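Long-range contact in folylpolyglutamate synthase/dihydrofolate synthase (Thermotoga maritima, PDB 1O5Z), which probably joins L-glutamate to dihydropteroate and to tetrahydrofolate polyglutamates at the expense of ATP: residues 314-326 and 408-421. Sequence-based numbering, arbitrary orientation.
Sequences NGKMYILDGAHNP and IESTERATVVTGSL. With SO4 (sulfate ion), chain D.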
# COMPACT_ATOMS: atom_id res chain seq x y z
N ASN A 314 -20.68 11.14 8.72
CA ASN A 314 -22.04 11.55 9.02
C ASN A 314 -22.67 10.66 10.06
O ASN A 314 -23.87 10.43 10.03
CB ASN A 314 -22.90 11.61 7.72
CG ASN A 314 -22.36 12.64 6.71
OD1 ASN A 314 -21.83 13.69 7.10
ND2 ASN A 314 -22.50 12.35 5.42
N GLY A 315 -21.86 10.18 11.00
CA GLY A 315 -22.36 9.29 12.07
C GLY A 315 -22.31 7.81 11.72
O GLY A 315 -22.33 6.96 12.61
N LYS A 316 -22.21 7.47 10.44
CA LYS A 316 -22.23 6.09 10.03
C LYS A 316 -20.81 5.61 9.81
O LYS A 316 -19.99 6.37 9.31
CB LYS A 316 -23.03 5.89 8.75
CG LYS A 316 -23.43 4.39 8.56
CD LYS A 316 -23.49 3.93 7.10
CE LYS A 316 -24.54 4.75 6.34
NZ LYS A 316 -24.71 4.37 4.95
N MET A 317 -20.55 4.34 10.19
CA MET A 317 -19.25 3.73 9.97
C MET A 317 -19.26 2.98 8.70
O MET A 317 -20.24 2.30 8.40
CB MET A 317 -18.91 2.70 11.00
CG MET A 317 -19.00 3.18 12.35
SD MET A 317 -17.59 2.55 13.27
CE MET A 317 -16.50 3.96 12.89
N TYR A 318 -18.13 3.08 8.01
CA TYR A 318 -17.82 2.31 6.83
C TYR A 318 -16.54 1.54 7.05
O TYR A 318 -15.55 2.10 7.46
CB TYR A 318 -17.62 3.23 5.65
CG TYR A 318 -18.88 3.91 5.28
CD1 TYR A 318 -19.19 5.16 5.80
CD2 TYR A 318 -19.77 3.30 4.45
CE1 TYR A 318 -20.37 5.77 5.49
CE2 TYR A 318 -20.96 3.90 4.12
CZ TYR A 318 -21.26 5.12 4.63
OH TYR A 318 -22.46 5.68 4.31
N ILE A 319 -16.56 0.25 6.76
CA ILE A 319 -15.36 -0.57 6.79
C ILE A 319 -14.99 -0.76 5.33
O ILE A 319 -15.64 -1.48 4.61
CB ILE A 319 -15.61 -1.89 7.52
CG1 ILE A 319 -16.08 -1.63 8.96
CG2 ILE A 319 -14.31 -2.71 7.58
CD1 ILE A 319 -17.60 -1.51 9.19
N LEU A 320 -13.95 -0.04 4.90
CA LEU A 320 -13.49 -0.08 3.54
C LEU A 320 -12.36 -1.07 3.51
O LEU A 320 -11.32 -0.86 4.12
CB LEU A 320 -13.00 1.30 3.07
CG LEU A 320 -14.03 2.45 3.26
CD1 LEU A 320 -13.43 3.84 3.00
CD2 LEU A 320 -15.26 2.22 2.45
N ASP A 321 -12.57 -2.18 2.82
CA ASP A 321 -11.53 -3.14 2.66
C ASP A 321 -11.56 -3.71 1.28
O ASP A 321 -12.56 -4.29 0.86
CB ASP A 321 -11.69 -4.25 3.69
CG ASP A 321 -10.46 -5.12 3.78
OD1 ASP A 321 -9.77 -5.05 4.84
OD2 ASP A 321 -10.09 -5.91 2.86
N GLY A 322 -10.43 -3.58 0.60
CA GLY A 322 -10.32 -4.02 -0.76
C GLY A 322 -10.19 -5.52 -0.99
O GLY A 322 -9.93 -5.91 -2.13
N ALA A 323 -10.30 -6.34 0.08
CA ALA A 323 -10.30 -7.80 -0.03
C ALA A 323 -10.98 -8.21 -1.32
O ALA A 323 -12.06 -7.70 -1.62
CB ALA A 323 -11.04 -8.42 1.16
N HIS A 324 -10.31 -9.06 -2.11
CA HIS A 324 -10.83 -9.59 -3.38
C HIS A 324 -10.34 -11.03 -3.62
O HIS A 324 -10.37 -11.52 -4.76
CB HIS A 324 -10.44 -8.68 -4.56
CG HIS A 324 -8.96 -8.46 -4.65
ND1 HIS A 324 -8.34 -7.36 -4.09
CD2 HIS A 324 -7.97 -9.24 -5.14
CE1 HIS A 324 -7.04 -7.45 -4.28
NE2 HIS A 324 -6.79 -8.58 -4.92
N ASN A 325 -9.88 -11.67 -2.55
CA ASN A 325 -9.34 -13.03 -2.53
C ASN A 325 -10.14 -13.71 -1.51
O ASN A 325 -10.55 -13.08 -0.54
CB ASN A 325 -7.97 -13.06 -1.87
CG ASN A 325 -6.92 -12.61 -2.73
OD1 ASN A 325 -7.14 -12.32 -3.89
ND2 ASN A 325 -5.74 -12.53 -2.20
N PRO A 326 -10.27 -15.01 -1.62
CA PRO A 326 -10.81 -15.76 -0.51
C PRO A 326 -9.97 -15.50 0.75
O PRO A 326 -10.52 -15.24 1.81
CB PRO A 326 -10.73 -17.21 -0.98
CG PRO A 326 -10.53 -17.14 -2.47
CD PRO A 326 -9.94 -15.85 -2.78
N ILE A 408 -24.39 2.32 -0.66
CA ILE A 408 -23.93 2.80 0.65
C ILE A 408 -24.85 3.83 1.24
O ILE A 408 -25.01 3.89 2.45
CB ILE A 408 -22.49 3.32 0.64
CG1 ILE A 408 -22.29 4.44 -0.40
CG2 ILE A 408 -21.52 2.17 0.36
CD1 ILE A 408 -21.29 5.48 0.02
N GLU A 409 -25.50 4.63 0.39
CA GLU A 409 -26.46 5.61 0.87
C GLU A 409 -27.63 4.94 1.60
O GLU A 409 -28.21 5.52 2.52
CB GLU A 409 -26.91 6.52 -0.29
CG GLU A 409 -27.87 7.64 0.08
CD GLU A 409 -29.29 7.13 0.32
OE1 GLU A 409 -30.09 7.83 0.99
OE2 GLU A 409 -29.59 6.01 -0.15
N SER A 410 -27.92 3.69 1.22
CA SER A 410 -29.08 2.95 1.65
C SER A 410 -28.96 2.25 3.00
O SER A 410 -29.97 1.79 3.56
CB SER A 410 -29.40 1.93 0.56
OG SER A 410 -29.82 2.70 -0.57
N THR A 411 -27.75 2.15 3.52
CA THR A 411 -27.54 1.50 4.80
C THR A 411 -27.66 2.46 5.98
O THR A 411 -27.45 3.66 5.85
CB THR A 411 -26.21 0.78 4.81
OG1 THR A 411 -25.15 1.67 4.45
CG2 THR A 411 -26.15 -0.27 3.71
N GLU A 412 -28.04 1.87 7.10
CA GLU A 412 -28.08 2.50 8.41
C GLU A 412 -26.95 1.94 9.29
O GLU A 412 -26.34 2.67 10.08
CB GLU A 412 -29.40 2.16 9.10
CG GLU A 412 -30.62 2.32 8.22
CD GLU A 412 -31.06 3.77 8.07
OE1 GLU A 412 -30.21 4.65 7.79
OE2 GLU A 412 -32.27 4.03 8.24
N ARG A 413 -26.72 0.62 9.15
CA ARG A 413 -25.77 -0.10 9.94
C ARG A 413 -24.38 0.21 9.50
O ARG A 413 -24.16 0.66 8.39
CB ARG A 413 -25.97 -1.60 9.78
CG ARG A 413 -27.29 -2.14 10.30
CD ARG A 413 -27.55 -3.56 9.77
NE ARG A 413 -28.80 -4.17 10.21
CZ ARG A 413 -29.87 -4.38 9.44
NH1 ARG A 413 -29.91 -4.05 8.16
NH2 ARG A 413 -30.94 -4.96 9.97
N ALA A 414 -23.44 -0.02 10.40
CA ALA A 414 -22.05 -0.09 10.03
C ALA A 414 -21.88 -1.00 8.77
O ALA A 414 -22.33 -2.16 8.75
CB ALA A 414 -21.21 -0.58 11.22
N THR A 415 -21.28 -0.43 7.71
CA THR A 415 -21.32 -1.02 6.37
C THR A 415 -19.93 -1.39 5.91
O THR A 415 -19.05 -0.54 5.91
CB THR A 415 -21.93 -0.05 5.39
OG1 THR A 415 -23.29 0.18 5.73
CG2 THR A 415 -22.00 -0.64 3.98
N VAL A 416 -19.76 -2.65 5.52
CA VAL A 416 -18.54 -3.18 4.97
C VAL A 416 -18.64 -3.08 3.45
O VAL A 416 -19.52 -3.67 2.85
CB VAL A 416 -18.32 -4.65 5.38
CG1 VAL A 416 -17.09 -5.22 4.66
CG2 VAL A 416 -18.19 -4.80 6.89
N VAL A 417 -17.73 -2.32 2.84
CA VAL A 417 -17.64 -2.19 1.41
C VAL A 417 -16.40 -2.97 0.94
O VAL A 417 -15.27 -2.62 1.25
CB VAL A 417 -17.56 -0.69 1.00
CG1 VAL A 417 -17.47 -0.55 -0.51
CG2 VAL A 417 -18.76 0.07 1.52
N THR A 418 -16.61 -4.01 0.16
CA THR A 418 -15.54 -4.90 -0.19
C THR A 418 -15.82 -5.68 -1.49
O THR A 418 -16.86 -5.55 -2.08
CB THR A 418 -15.30 -5.84 1.05
OG1 THR A 418 -14.10 -6.58 0.85
CG2 THR A 418 -16.35 -6.92 1.23
N GLY A 419 -14.86 -6.48 -1.91
CA GLY A 419 -15.01 -7.32 -3.10
C GLY A 419 -14.04 -6.97 -4.20
O GLY A 419 -13.68 -7.83 -4.99
N SER A 420 -13.60 -5.72 -4.21
CA SER A 420 -12.91 -5.11 -5.34
C SER A 420 -12.25 -3.84 -4.88
O SER A 420 -12.88 -3.04 -4.23
CB SER A 420 -13.93 -4.77 -6.42
OG SER A 420 -13.43 -3.84 -7.36
N LEU A 421 -10.97 -3.68 -5.20
CA LEU A 421 -10.21 -2.45 -4.99
C LEU A 421 -10.75 -1.25 -5.76
O LEU A 421 -10.79 -0.15 -5.24
CB LEU A 421 -8.78 -2.68 -5.39
CG LEU A 421 -8.02 -3.58 -4.40
CD1 LEU A 421 -6.66 -3.96 -4.91
CD2 LEU A 421 -7.85 -2.85 -3.08
S SO4 D . -10.35 -5.43 -8.33
O1 SO4 D . -11.73 -5.84 -8.51
O2 SO4 D . -9.50 -5.99 -9.36
O3 SO4 D . -10.25 -3.99 -8.46
O4 SO4 D . -9.94 -5.86 -6.99
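Y318, I319 and L320 pair in parallel with T415, V416 and V417, the backbone bonds running from T415 N–M317 O (3.0 Å) to D321 N–V417 O (3.2 Å), segment axes 316-320 and 414-418 crossing at -24°. K316, its CG anti to the backbone N (chi1 -162°), crosses T411 at about a right angle. K316 NZ donates to T411 OG1 (2.8 Å), to T411 O from above the carbonyl plane, and to Y318 OH (2.7 Å). A methionine in its place would probably leave T411 and the Y318 hydroxyl without their shared donor, weakening the strand's tie to the turn after helix 404-409. The Y318 side chain runs beside that of T415, CE2 against I408 CB (3.8 Å) and V417 CG2 at the ring edge. The strands are neighbours in the mixed sheet of the Mur ligase-type glutamate ligase domain, where helix 421-433 packs over Y318 and L320. On the opposite face, I319 CB meets V416 CG2 (3.9 Å). Beyond, T418 OG1 donates to D321 O (2.8 Å), and D321 OD2 accepts from A323 N in an Asx turn. H324, ND1 bonded to G322 O, touches L421 CD1 with CE1 (3.6 Å) beside a sulfate, probably from the crystallisation liquor, held by S420 OG and L421 N.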